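Local coordinates for 6-phosphogluconate dehydrogenase, NAD-binding (Mycolicibacterium smegmatis MC2 155, PDB 6SMT), which reduces imines with S-enantioselectivity, probably at the expense of NADPH, which it binds between the two subunits of its dimer, at residues A28-H34 against V155-L159; A61-S67 against A90-R94; R120-G124 against H169-A173; A237-S242 against H280-I285; V244-R249 against F268-D273. All blocks are in the same frame, centred on the assembly; numbering follows the deposited sequence.

Contact 1: residues A28-H34 against V155-L159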
# COMPACT_ATOMS: atom_id res chain seq x y z
N ALA B 28 5.11 -13.44 24.91
CA ALA B 28 6.48 -13.60 24.40
C ALA B 28 7.46 -13.51 25.58
O ALA B 28 8.51 -14.25 25.56
CB ALA B 28 6.79 -12.54 23.36
N LEU B 29 7.27 -12.59 26.52
CA LEU B 29 8.19 -12.41 27.65
C LEU B 29 8.08 -13.66 28.54
O LEU B 29 9.15 -14.14 29.01
CB LEU B 29 7.83 -11.16 28.43
CG LEU B 29 8.04 -9.86 27.64
CD1 LEU B 29 7.27 -8.75 28.31
CD2 LEU B 29 9.54 -9.57 27.46
N LEU B 30 6.88 -14.20 28.71
CA LEU B 30 6.77 -15.44 29.52
C LEU B 30 7.43 -16.60 28.81
O LEU B 30 8.11 -17.45 29.49
CB LEU B 30 5.30 -15.76 29.78
CG LEU B 30 4.59 -14.90 30.80
CD1 LEU B 30 3.07 -15.13 30.66
CD2 LEU B 30 5.02 -15.24 32.21
N ASP B 31 7.25 -16.69 27.51
CA ASP B 31 7.84 -17.82 26.78
C ASP B 31 9.35 -17.74 26.84
O ASP B 31 9.95 -18.88 26.82
CB ASP B 31 7.40 -17.75 25.33
CG ASP B 31 6.00 -18.09 25.03
OD1 ASP B 31 5.26 -18.62 25.91
OD2 ASP B 31 5.58 -17.85 23.83
N ALA B 32 9.98 -16.58 27.04
CA ALA B 32 11.45 -16.33 27.12
C ALA B 32 11.96 -16.70 28.51
O ALA B 32 13.19 -16.52 28.76
CB ALA B 32 11.81 -14.91 26.76
N GLY B 33 11.06 -16.95 29.44
CA GLY B 33 11.48 -17.24 30.85
C GLY B 33 11.59 -16.08 31.78
O GLY B 33 12.19 -16.13 32.90
N HIS B 34 11.10 -14.90 31.39
CA HIS B 34 11.16 -13.76 32.28
C HIS B 34 10.10 -13.87 33.37
O HIS B 34 9.11 -14.57 33.22
CB HIS B 34 10.97 -12.44 31.46
CG HIS B 34 11.97 -12.30 30.36
ND1 HIS B 34 13.25 -12.78 30.38
CD2 HIS B 34 11.82 -11.74 29.14
CE1 HIS B 34 13.86 -12.43 29.24
NE2 HIS B 34 13.00 -11.85 28.48
N VAL B 155 16.57 -8.17 27.36
CA VAL B 155 15.14 -8.50 27.58
C VAL B 155 14.37 -8.19 26.31
O VAL B 155 13.55 -8.98 25.83
CB VAL B 155 14.61 -7.77 28.81
CG1 VAL B 155 13.11 -7.73 28.86
CG2 VAL B 155 15.24 -8.43 30.02
N LEU B 156 14.56 -7.00 25.75
CA LEU B 156 13.68 -6.54 24.64
C LEU B 156 13.90 -7.46 23.43
O LEU B 156 13.00 -7.56 22.60
CB LEU B 156 14.03 -5.08 24.33
CG LEU B 156 13.60 -4.04 25.39
CD1 LEU B 156 14.20 -2.71 25.14
CD2 LEU B 156 12.11 -3.94 25.57
N ASP B 157 15.11 -7.96 23.21
CA ASP B 157 15.39 -8.77 21.99
C ASP B 157 14.51 -10.00 21.90
O ASP B 157 14.34 -10.47 20.78
CB ASP B 157 16.82 -9.30 22.04
CG ASP B 157 17.89 -8.38 21.49
OD1 ASP B 157 17.56 -7.55 20.61
OD2 ASP B 157 19.05 -8.48 21.97
N THR B 158 13.87 -10.43 23.00
CA THR B 158 12.96 -11.57 22.95
C THR B 158 11.67 -11.16 22.21
O THR B 158 10.94 -12.05 21.79
CB THR B 158 12.62 -12.11 24.35
OG1 THR B 158 11.86 -11.20 25.11
CG2 THR B 158 13.84 -12.36 25.20
N LEU B 159 11.41 -9.86 22.00
CA LEU B 159 10.12 -9.48 21.38
C LEU B 159 10.22 -9.43 19.86
O LEU B 159 9.18 -9.55 19.16
CB LEU B 159 9.76 -8.10 21.90
CG LEU B 159 9.54 -7.95 23.40
CD1 LEU B 159 9.36 -6.51 23.73
CD2 LEU B 159 8.39 -8.91 23.79

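Contact 2: residues A61-S67 against A90-R94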
# COMPACT_ATOMS: atom_id res chain seq x y z
N ALA B 61 0.82 1.28 40.40
CA ALA B 61 1.98 1.42 41.29
C ALA B 61 2.54 0.07 41.69
O ALA B 61 3.74 -0.13 41.66
CB ALA B 61 1.54 2.20 42.52
N ALA B 62 1.70 -0.86 42.11
CA ALA B 62 2.19 -2.19 42.52
C ALA B 62 2.78 -2.95 41.33
O ALA B 62 3.83 -3.59 41.50
CB ALA B 62 1.08 -2.99 43.15
N ALA B 63 2.19 -2.76 40.17
CA ALA B 63 2.72 -3.42 38.94
C ALA B 63 4.12 -2.91 38.64
O ALA B 63 5.01 -3.72 38.39
CB ALA B 63 1.74 -3.20 37.83
N ILE B 64 4.29 -1.60 38.58
CA ILE B 64 5.59 -0.99 38.23
C ILE B 64 6.62 -1.31 39.32
O ILE B 64 7.75 -1.70 39.05
CB ILE B 64 5.41 0.50 37.93
CG1 ILE B 64 4.66 0.62 36.60
CG2 ILE B 64 6.76 1.18 37.90
CD1 ILE B 64 4.27 1.98 36.28
N ALA B 65 6.19 -1.27 40.60
CA ALA B 65 7.16 -1.56 41.68
C ALA B 65 7.64 -2.99 41.68
O ALA B 65 8.71 -3.25 42.29
CB ALA B 65 6.50 -1.23 43.02
N ALA B 66 6.98 -3.92 40.99
CA ALA B 66 7.35 -5.34 40.96
C ALA B 66 8.59 -5.60 40.11
O ALA B 66 9.20 -6.67 40.24
CB ALA B 66 6.21 -6.14 40.50
N SER B 67 8.94 -4.70 39.18
CA SER B 67 9.91 -4.99 38.14
C SER B 67 10.93 -3.88 37.87
O SER B 67 10.67 -2.72 38.12
CB SER B 67 9.19 -5.30 36.82
OG SER B 67 8.16 -6.29 36.97
N ALA B 90 6.14 5.10 41.95
CA ALA B 90 6.57 3.71 41.67
C ALA B 90 7.65 3.65 40.61
O ALA B 90 8.54 2.79 40.69
CB ALA B 90 5.43 2.79 41.32
N PRO B 91 7.62 4.51 39.55
CA PRO B 91 8.72 4.43 38.61
C PRO B 91 10.12 4.83 39.04
O PRO B 91 11.08 4.67 38.34
CB PRO B 91 8.28 5.34 37.45
CG PRO B 91 6.80 5.48 37.60
CD PRO B 91 6.59 5.46 39.11
N ALA B 92 10.24 5.36 40.30
CA ALA B 92 11.54 5.90 40.74
C ALA B 92 12.60 4.80 40.62
O ALA B 92 12.37 3.69 41.18
CB ALA B 92 11.43 6.42 42.19
N GLY B 93 13.73 5.09 40.02
CA GLY B 93 14.83 4.12 39.93
C GLY B 93 14.55 2.95 38.97
O GLY B 93 15.34 2.03 38.93
N ARG B 94 13.45 3.04 38.22
CA ARG B 94 13.12 1.97 37.27
C ARG B 94 13.06 2.57 35.87
O ARG B 94 13.18 3.75 35.69
CB ARG B 94 11.76 1.40 37.66
CG ARG B 94 11.75 0.73 39.04
CD ARG B 94 10.40 0.22 39.50
NE ARG B 94 10.45 -0.03 40.95
CZ ARG B 94 10.95 -1.09 41.49
NH1 ARG B 94 11.23 -2.14 40.75
NH2 ARG B 94 11.03 -1.17 42.83

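Contact 3: residues R120-G124 against H169-A173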
# COMPACT_ATOMS: atom_id res chain seq x y z
N ARG B 120 13.39 6.46 34.41
CA ARG B 120 14.12 6.52 33.11
C ARG B 120 13.05 6.17 32.06
O ARG B 120 12.10 5.43 32.43
CB ARG B 120 15.31 5.56 33.26
CG ARG B 120 16.42 6.13 34.16
CD ARG B 120 17.70 5.34 34.16
NE ARG B 120 17.46 4.00 34.60
CZ ARG B 120 18.28 2.97 34.43
NH1 ARG B 120 19.39 3.15 33.76
NH2 ARG B 120 17.97 1.79 34.91
N TYR B 121 13.16 6.74 30.86
CA TYR B 121 12.13 6.45 29.83
C TYR B 121 12.77 6.15 28.51
O TYR B 121 13.66 6.89 28.07
CB TYR B 121 11.19 7.66 29.68
CG TYR B 121 10.04 7.42 28.73
CD1 TYR B 121 8.97 6.64 29.09
CD2 TYR B 121 10.01 8.00 27.51
CE1 TYR B 121 7.91 6.46 28.25
CE2 TYR B 121 8.94 7.86 26.65
CZ TYR B 121 7.90 7.02 26.99
OH TYR B 121 6.81 6.84 26.16
N LEU B 122 12.26 5.14 27.83
CA LEU B 122 12.47 4.98 26.38
C LEU B 122 11.10 5.08 25.74
O LEU B 122 10.12 4.56 26.31
CB LEU B 122 13.11 3.66 25.95
CG LEU B 122 14.49 3.45 26.48
CD1 LEU B 122 14.92 2.00 26.19
CD2 LEU B 122 15.46 4.42 25.85
N ASP B 123 10.97 5.62 24.55
CA ASP B 123 9.74 5.53 23.76
C ASP B 123 9.94 4.47 22.69
O ASP B 123 11.04 4.36 22.12
CB ASP B 123 9.40 6.86 23.07
CG ASP B 123 7.92 6.83 22.66
OD1 ASP B 123 7.05 6.63 23.57
OD2 ASP B 123 7.61 6.88 21.40
N GLY B 124 8.93 3.66 22.43
CA GLY B 124 9.03 2.63 21.40
C GLY B 124 7.77 2.56 20.56
O GLY B 124 6.74 3.09 20.93
N HIS B 169 13.59 11.64 22.44
CA HIS B 169 12.55 10.72 22.89
C HIS B 169 11.36 10.72 21.92
O HIS B 169 10.61 9.77 22.02
CB HIS B 169 12.05 11.07 24.27
CG HIS B 169 12.91 10.62 25.40
ND1 HIS B 169 13.64 11.49 26.18
CD2 HIS B 169 13.04 9.38 25.93
CE1 HIS B 169 14.21 10.74 27.14
NE2 HIS B 169 13.87 9.47 26.99
N GLY B 170 11.22 11.72 21.03
CA GLY B 170 10.15 11.73 20.06
C GLY B 170 10.44 11.00 18.79
O GLY B 170 9.58 10.99 17.93
N ARG B 171 11.66 10.53 18.58
CA ARG B 171 12.02 10.14 17.20
C ARG B 171 11.41 8.81 16.80
O ARG B 171 11.14 8.67 15.58
CB ARG B 171 13.53 10.20 17.03
CG ARG B 171 13.99 10.26 15.58
CD ARG B 171 15.47 10.61 15.41
NE ARG B 171 15.67 11.06 14.06
CZ ARG B 171 16.23 10.35 13.10
NH1 ARG B 171 16.71 9.13 13.30
NH2 ARG B 171 16.28 10.86 11.88
N ALA B 172 11.19 7.84 17.69
CA ALA B 172 10.50 6.61 17.26
C ALA B 172 9.09 6.93 16.82
O ALA B 172 8.60 6.38 15.84
CB ALA B 172 10.59 5.60 18.36
N ALA B 173 8.45 7.84 17.55
CA ALA B 173 7.11 8.28 17.15
C ALA B 173 7.12 8.95 15.80
O ALA B 173 6.12 8.85 15.10
CB ALA B 173 6.50 9.16 18.24
O HOH W 1 9.49 8.30 20.12

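Contact 4: residues A237-S242 against H280-I285. With NDP (NADPH dihydro-nicotinamide-adenine-dinucleotide phosphate), chain F.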
# COMPACT_ATOMS: atom_id res chain seq x y z
N ALA B 237 10.89 9.45 -17.28
CA ALA B 237 9.83 8.66 -16.63
C ALA B 237 9.58 7.34 -17.34
O ALA B 237 9.56 7.35 -18.58
CB ALA B 237 8.52 9.41 -16.64
N SER B 238 9.38 6.30 -16.59
CA SER B 238 8.81 5.05 -17.16
C SER B 238 7.30 5.01 -16.90
O SER B 238 6.66 4.08 -17.45
CB SER B 238 9.42 3.81 -16.60
OG SER B 238 9.15 3.69 -15.20
N ALA B 239 6.78 5.85 -16.03
CA ALA B 239 5.31 5.95 -15.82
C ALA B 239 5.04 7.43 -15.47
O ALA B 239 5.44 7.89 -14.38
CB ALA B 239 4.85 5.04 -14.72
N SER B 240 4.36 8.10 -16.36
CA SER B 240 4.23 9.57 -16.26
C SER B 240 3.03 9.98 -15.42
O SER B 240 1.98 9.28 -15.28
CB SER B 240 4.16 10.22 -17.55
OG SER B 240 2.87 10.01 -18.17
N VAL B 241 3.12 11.19 -14.85
CA VAL B 241 2.00 11.83 -14.17
C VAL B 241 0.78 11.97 -15.07
O VAL B 241 -0.36 11.74 -14.61
CB VAL B 241 2.46 13.19 -13.63
CG1 VAL B 241 1.35 14.00 -13.07
CG2 VAL B 241 3.60 12.96 -12.63
N SER B 242 0.97 12.36 -16.34
CA SER B 242 -0.15 12.52 -17.30
C SER B 242 -0.88 11.17 -17.45
O SER B 242 -2.10 11.12 -17.49
CB SER B 242 0.32 13.05 -18.59
OG SER B 242 1.28 12.21 -19.25
N HIS B 280 4.26 19.50 -15.07
CA HIS B 280 5.06 18.32 -14.78
C HIS B 280 4.33 17.05 -15.25
O HIS B 280 4.74 15.97 -14.76
CB HIS B 280 5.44 18.23 -13.30
CG HIS B 280 6.23 19.38 -12.84
ND1 HIS B 280 7.36 19.75 -13.52
CD2 HIS B 280 6.05 20.21 -11.79
CE1 HIS B 280 7.88 20.83 -12.89
NE2 HIS B 280 7.10 21.13 -11.81
N GLY B 281 3.42 17.11 -16.22
CA GLY B 281 2.75 15.90 -16.70
C GLY B 281 3.71 14.88 -17.25
O GLY B 281 3.38 13.66 -17.19
N ASP B 282 4.85 15.24 -17.84
CA ASP B 282 5.74 14.24 -18.42
C ASP B 282 6.63 13.63 -17.36
O ASP B 282 7.34 12.64 -17.71
CB ASP B 282 6.71 14.85 -19.44
CG ASP B 282 6.08 15.52 -20.62
OD1 ASP B 282 4.95 15.17 -20.95
OD2 ASP B 282 6.79 16.40 -21.20
N ASP B 283 6.65 14.12 -16.14
CA ASP B 283 7.57 13.62 -15.12
C ASP B 283 7.09 12.28 -14.53
O ASP B 283 5.92 11.87 -14.77
CB ASP B 283 7.67 14.59 -13.96
CG ASP B 283 8.52 15.81 -14.21
OD1 ASP B 283 9.14 15.86 -15.28
OD2 ASP B 283 8.56 16.65 -13.31
N GLU B 284 8.03 11.58 -13.91
CA GLU B 284 7.71 10.37 -13.14
C GLU B 284 6.75 10.71 -12.01
O GLU B 284 6.74 11.81 -11.43
CB GLU B 284 9.05 9.77 -12.68
CG GLU B 284 8.93 8.41 -12.01
CD GLU B 284 8.66 7.19 -12.83
OE1 GLU B 284 8.70 7.29 -14.03
OE2 GLU B 284 8.48 6.14 -12.19
N ILE B 285 6.02 9.69 -11.55
CA ILE B 285 5.04 9.82 -10.47
C ILE B 285 5.67 10.20 -9.16
O ILE B 285 4.96 10.65 -8.25
CB ILE B 285 4.11 8.54 -10.50
CG1 ILE B 285 4.89 7.26 -10.49
CG2 ILE B 285 3.17 8.53 -11.73
CD1 ILE B 285 5.50 7.02 -9.17
PA NDP F . 0.99 6.52 -21.48
O1A NDP F . -0.10 5.94 -20.69
O2A NDP F . 1.63 7.79 -21.06
O5B NDP F . 0.46 6.70 -22.94
C5B NDP F . 1.33 7.33 -23.95
C4B NDP F . 1.06 6.72 -25.29
O4B NDP F . -0.32 6.96 -25.70
C3B NDP F . 1.95 7.34 -26.40
O3B NDP F . 2.20 6.35 -27.38
C2B NDP F . 1.02 8.43 -26.93
O2B NDP F . 1.31 8.90 -28.21
C1B NDP F . -0.27 7.63 -26.93
N9A NDP F . -1.48 8.43 -27.08
C8A NDP F . -2.01 9.33 -26.18
N7A NDP F . -3.10 9.92 -26.64
C5A NDP F . -3.23 9.46 -27.93
C6A NDP F . -4.15 9.70 -28.98
N6A NDP F . -5.21 10.51 -28.85
N1A NDP F . -3.95 9.08 -30.15
C2A NDP F . -2.90 8.26 -30.30
N3A NDP F . -2.02 7.90 -29.37
C4A NDP F . -2.22 8.54 -28.22
O3 NDP F . 2.19 5.48 -21.77
PN NDP F . 2.75 4.14 -21.15
O1N NDP F . 3.60 3.54 -22.19
O2N NDP F . 3.33 4.48 -19.84
O5D NDP F . 1.48 3.28 -20.83
C5D NDP F . 0.63 2.77 -21.90
C4D NDP F . -0.49 1.99 -21.26
O4D NDP F . 0.10 0.87 -20.53
C3D NDP F . -1.33 2.76 -20.26
O3D NDP F . -2.72 2.50 -20.45
C2D NDP F . -0.79 2.33 -18.92
O2D NDP F . -1.73 2.38 -17.85
C1D NDP F . -0.39 0.88 -19.22
N1N NDP F . 0.67 0.39 -18.30
C2N NDP F . 1.85 1.08 -18.18
C3N NDP F . 2.82 0.67 -17.30
C7N NDP F . 4.06 1.43 -17.15
O7N NDP F . 4.85 0.99 -16.27
N7N NDP F . 4.41 2.47 -17.88
C4N NDP F . 2.56 -0.49 -16.44
C5N NDP F . 1.34 -1.17 -16.68
C6N NDP F . 0.46 -0.75 -17.57
P2B NDP F . 2.47 10.07 -28.33
O1X NDP F . 3.81 9.39 -28.15
O2X NDP F . 2.26 10.60 -29.69
O3X NDP F . 2.20 11.10 -27.24
O HOH W 2 9.97 12.15 -18.24
O HOH W 3 2.63 14.43 -20.50

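Contact 5: residues V244-R249 against F268-D273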
# COMPACT_ATOMS: atom_id res chain seq x y z
N VAL B 244 -1.14 8.69 -15.16
CA VAL B 244 -1.97 8.41 -13.97
C VAL B 244 -3.10 9.40 -13.86
O VAL B 244 -4.13 9.06 -13.30
CB VAL B 244 -1.17 8.23 -12.69
CG1 VAL B 244 -0.56 9.43 -12.26
CG2 VAL B 244 -2.02 7.64 -11.58
N ALA B 245 -2.93 10.61 -14.41
CA ALA B 245 -4.08 11.54 -14.40
C ALA B 245 -5.27 10.95 -15.13
O ALA B 245 -6.45 11.15 -14.73
CB ALA B 245 -3.68 12.86 -15.01
N SER B 246 -5.03 10.23 -16.23
CA SER B 246 -6.08 9.54 -16.93
C SER B 246 -6.57 8.34 -16.13
O SER B 246 -7.76 8.14 -15.91
CB SER B 246 -5.53 9.06 -18.25
OG SER B 246 -6.47 8.24 -18.89
N SER B 247 -5.62 7.55 -15.61
CA SER B 247 -5.99 6.32 -14.91
C SER B 247 -6.87 6.56 -13.68
O SER B 247 -7.89 5.89 -13.47
CB SER B 247 -4.72 5.55 -14.55
OG SER B 247 -5.14 4.28 -14.00
N VAL B 248 -6.48 7.53 -12.87
CA VAL B 248 -7.20 7.77 -11.61
C VAL B 248 -8.66 8.16 -11.89
O VAL B 248 -9.53 7.75 -11.10
CB VAL B 248 -6.48 8.79 -10.72
CG1 VAL B 248 -6.58 10.20 -11.27
CG2 VAL B 248 -6.95 8.68 -9.27
N ARG B 249 -8.91 8.85 -13.00
CA ARG B 249 -10.33 9.13 -13.36
C ARG B 249 -11.15 7.88 -13.57
O ARG B 249 -12.31 7.78 -13.15
CB ARG B 249 -10.35 10.06 -14.57
CG ARG B 249 -9.94 11.47 -14.21
CD ARG B 249 -9.78 12.34 -15.41
NE ARG B 249 -9.64 13.69 -14.94
CZ ARG B 249 -8.64 14.29 -14.27
NH1 ARG B 249 -7.53 13.67 -13.81
NH2 ARG B 249 -8.90 15.55 -13.93
N PHE B 268 -6.13 11.84 -4.05
CA PHE B 268 -4.94 11.62 -4.88
C PHE B 268 -5.04 12.34 -6.23
O PHE B 268 -4.07 12.93 -6.69
CB PHE B 268 -4.74 10.10 -5.06
CG PHE B 268 -3.44 9.73 -5.73
CD1 PHE B 268 -2.20 10.00 -5.16
CD2 PHE B 268 -3.49 9.08 -6.96
CE1 PHE B 268 -1.03 9.65 -5.80
CE2 PHE B 268 -2.31 8.71 -7.57
CZ PHE B 268 -1.11 8.98 -7.01
N ARG B 269 -6.18 12.27 -6.85
CA ARG B 269 -6.40 12.99 -8.11
C ARG B 269 -6.07 14.46 -7.96
O ARG B 269 -5.43 15.05 -8.83
CB ARG B 269 -7.82 12.78 -8.61
CG ARG B 269 -8.04 13.49 -9.93
CD ARG B 269 -9.49 13.43 -10.40
NE ARG B 269 -10.31 14.09 -9.40
CZ ARG B 269 -10.76 15.34 -9.62
NH1 ARG B 269 -10.42 15.96 -10.74
NH2 ARG B 269 -11.51 15.95 -8.71
N GLY B 270 -6.54 15.06 -6.86
CA GLY B 270 -6.21 16.49 -6.73
C GLY B 270 -4.75 16.78 -6.78
O GLY B 270 -4.31 17.73 -7.47
N TYR B 271 -3.88 15.93 -6.21
CA TYR B 271 -2.45 16.11 -6.27
C TYR B 271 -1.94 15.89 -7.70
O TYR B 271 -1.05 16.57 -8.16
CB TYR B 271 -1.71 15.17 -5.31
CG TYR B 271 -2.23 15.16 -3.90
CD1 TYR B 271 -2.56 16.30 -3.18
CD2 TYR B 271 -2.41 13.97 -3.24
CE1 TYR B 271 -3.06 16.22 -1.88
CE2 TYR B 271 -2.86 13.87 -1.94
CZ TYR B 271 -3.21 15.02 -1.26
OH TYR B 271 -3.70 14.93 0.03
N VAL B 272 -2.41 14.80 -8.32
CA VAL B 272 -2.02 14.50 -9.71
C VAL B 272 -2.37 15.65 -10.65
O VAL B 272 -1.51 16.09 -11.40
CB VAL B 272 -2.68 13.17 -10.13
CG1 VAL B 272 -2.47 12.96 -11.61
CG2 VAL B 272 -2.14 12.02 -9.33
N ASP B 273 -3.58 16.15 -10.54
CA ASP B 273 -4.01 17.23 -11.42
C ASP B 273 -3.17 18.49 -11.13
O ASP B 273 -2.90 19.24 -12.10
CB ASP B 273 -5.49 17.48 -11.26
CG ASP B 273 -6.39 16.44 -11.87
OD1 ASP B 273 -5.85 15.60 -12.66
OD2 ASP B 273 -7.63 16.52 -11.60

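Contact 1: residues A28-H34 against V155-L159
The imidazole of His34 lies between methyl groups on its two faces: Val155 CG2 sits 4.2 Å above the ring plane on one side, Ala32 CB 3.7 Å from it on the opposite side, both toward the rim, while Leu29 CD2 comes in at the edge, in the ring plane. The setting is the Rossmann-type NADPH-binding domain, where the C-terminal end of helix 20-31, the helix that follows the glycine-rich turn, meets the end of helix 146-156. Gly33 closes the first helix with a Schellman motif, and its positive phi turns the chain so that His34 folds back toward the second segment.

Thr158 stands at the centre of the contact. Its CG2 comes from the opposite direction to the histidine and stops 3.4 Å from His34 NE2, with Ala32 CB beside it. Deeper in, Leu159 CD2 packs 3.9 Å from Leu29 CD2 and also touches Ala28 CB, an apolar layer that Val13 and Val15 of strand 12-16 continue beneath Leu29. No hydrogen bond joins the two segments, so shape and apolar burial hold them together. The hydroxyl of Thr158 instead bonds within its own segment: with chi1 at 68°, OG1 turns back between the backbone N and the carbonyl carbon and donates to Val155 O at 2.9 Å, an oxygen that Thr158 N also reaches.

Contact 2: residues A61-S67 against A90-R94
Helix 60-65 runs past a loop whose type II turn, Pro91 to Arg94, is closed by the bond from Arg94 N to Pro91 O; the backbones come nearest at Ala61 and Ala90, with CA atoms 5.1 Å apart, and are wider apart at Ser67 and Arg94. At the close end small side chains permit the approach. Ala90 points its methyl at the helix, where CB lies 3.4 Å from Ala61 O and also meets the methyl groups of Ala61 and Ala65. Ile64 adds its CG2 branch, which rests against the peptide between Ala90 and Pro91, 3.7 Å from Ala90 O, and touches CG of the proline ring.

Arg94 spans the other end. Its chain is extended from CG to NE (chi2 177°, chi3 -164°), which carries the guanidinium past the last turn of the helix while CD lies 3.3 Å from Ile64 O. One face of the planar group lies against the peptide carbonyl of Ala65, whose carbon sits over the centre. The edge is used for bonding: NH1 donates to Ser67 O at 2.8 Å with an angle of 158° at the hydrogen. Ser67 O lies close to the guanidinium plane, yet NH1 stands well above the carbonyl plane, not on a lone pair.

The hydroxyl of Ser67 is hydrogen-bonded to that of Thr14, tying segment 61-67 to strand 12-16, an inner strand of the Rossmann-type sheet. A cationic group set among carbonyl oxygens at a helix's C-terminal end should be favoured electrostatically, since the helix dipole probably adds to the attraction.

Contact 3: residues R120-G124 against H169-A173
His169 NE2 donates to Tyr121 O at 2.8 Å, bonding the imidazole to the backbone of strand 120-126. The oxygen lies in the imidazole plane, but the nitrogen stands well out of the carbonyl plane, and the angle at the hydrogen is a bent 141°. Beside this bond the two aromatic rings meet obliquely: His169 CD2 comes to the edge of the phenol at Tyr121 CD2, 3.7 Å away, with the planes inclined at 44°.

The second polar group is the carboxylate of Asp123. Asp123 CB packs 3.3 Å from His169 O, and one water links the segments by donating to Asp123 OD2 and His169 O, each at 2.7 Å, and accepting from Ala173 N. The methyl group of Ala173 approaches the same carboxylate oxygen.

Farther out, Tyr121 positions the aspartate. Both side chains leave the strand with CG opposite the backbone N (chi1 -175° for Tyr121), and running alongside each other they let Tyr121 OH donate to Asp123 OD1 at 2.6 Å, on the anti lone pair. Thr110 and Ala111 of helix 104-116 pack on the tyrosine, and Ala111 also touches His169.

The contact thus joins the last parallel strand of the Rossmann-type domain to the start of the long helix 171-199, which opens the C-terminal domain. Both carboxylate oxygens of buried Asp123 accept hydrogen bonds, an arrangement consistent with an ionised group, and the nearby helix N-terminus would probably favour its negative charge.

Contact 4: residues A237-S242 against H280-I285
Glu284 OE1 receives two backbone amides, from Ser238 N at 2.8 Å and Ala239 N at 3.1 Å, the tight heart of the contact. The side chain starts away from the other segment but bends at chi2 (74°), bringing the carboxylate back to the backbone of Ser238 and Ala239. Ser238 N meets OE1 nearly along the C-O axis; Ala239 N comes from the syn side, out of the carboxylate plane, but with the straighter N-H...O bond. Ala237 CB packs beside the same oxygen. Next to it Val241 N donates to Asp283 O at 2.9 Å and Ser242 N to Gly281 O, while Val241 CG2 fits 3.3 Å from Asp283 O.

The outer side is looser and watery. One water bridges Ala237 N and Asp282 O; another joins Ser242 OG and Asp282 OD1.

With its amide held by the glutamate, Ser238 presents its carbonyl to NADPH, accepting from N7N of the nicotinamide carboxamide at 2.8 Å. Ser240 N-caps helix 241-257 through the backbone N of Ser243, whose hydroxyl is hydrogen-bonded to the cofactor. One segment leads into that helix, the other leaves helix 263-280, with Glu284 touching helix 204-231 and Trp184 of the second subunit against Ile285.

Contact 5: residues V244-R249 against F268-D273
Two arginines, Arg249 and, in the conformer described, Arg269, converge on one carboxylate, that of Asp273, although Arg249 NH2 and Arg269 NH1 lie only 3.6 Å apart. Arg249 reaches across from its helix and grips the acid end-on: NH1 donates to Asp273 OD1 at 2.8 Å on the syn lone pair, and NH2 to Asp273 OD2 at the same length but out of the carboxylate plane. Guanidinium and carboxylate planes are 40° apart, twisting the pair. A further bond from NH1 to Ala245 O, one turn back, fixes the guanidinium's rotation. Arg269, in that conformer bent at chi3 (61°), lays its CD over one guanidinium face of Arg249 and brings NH1 to 3.0 Å from Asp273 OD2.

Beneath the charges segments 244-249 and 268-273 run nearly antiparallel, their axes 9.6 Å apart at closest approach and at 156°. Val272 CG1 presses on Ala245, 3.6 Å from its CB, and Val244 and Val248 each set CG2 at the edge of the Phe268 ring. This joins helices 241-257 and 263-280 into a hairpin of the C-terminal domain, with Trp184 of the second subunit packing on Val244.

Shared between two cations, the aspartate probably offsets the like charges of its partners.

From the N terminus, contact 1 closes the longest loop, bringing helix 20-31 to the end of helix 146-156 and so enclosing most of the Rossmann-type domain. Contact 2 lies wholly within that span, joining helix 60-65 to the loop before strand 95-98; its Arg94 O meets Arg120 N of contact 3 on the neighbouring strand. Contact 3 begins inside contact 1's span and ends beyond it, so the two cross, and it ties the sheet to the first helix of the C-terminal domain. Far away, contact 4 encloses contact 5: both use helix 241-257, they touch through Val241 with Val272 and Ile285 with Val244, and both meet the second subunit.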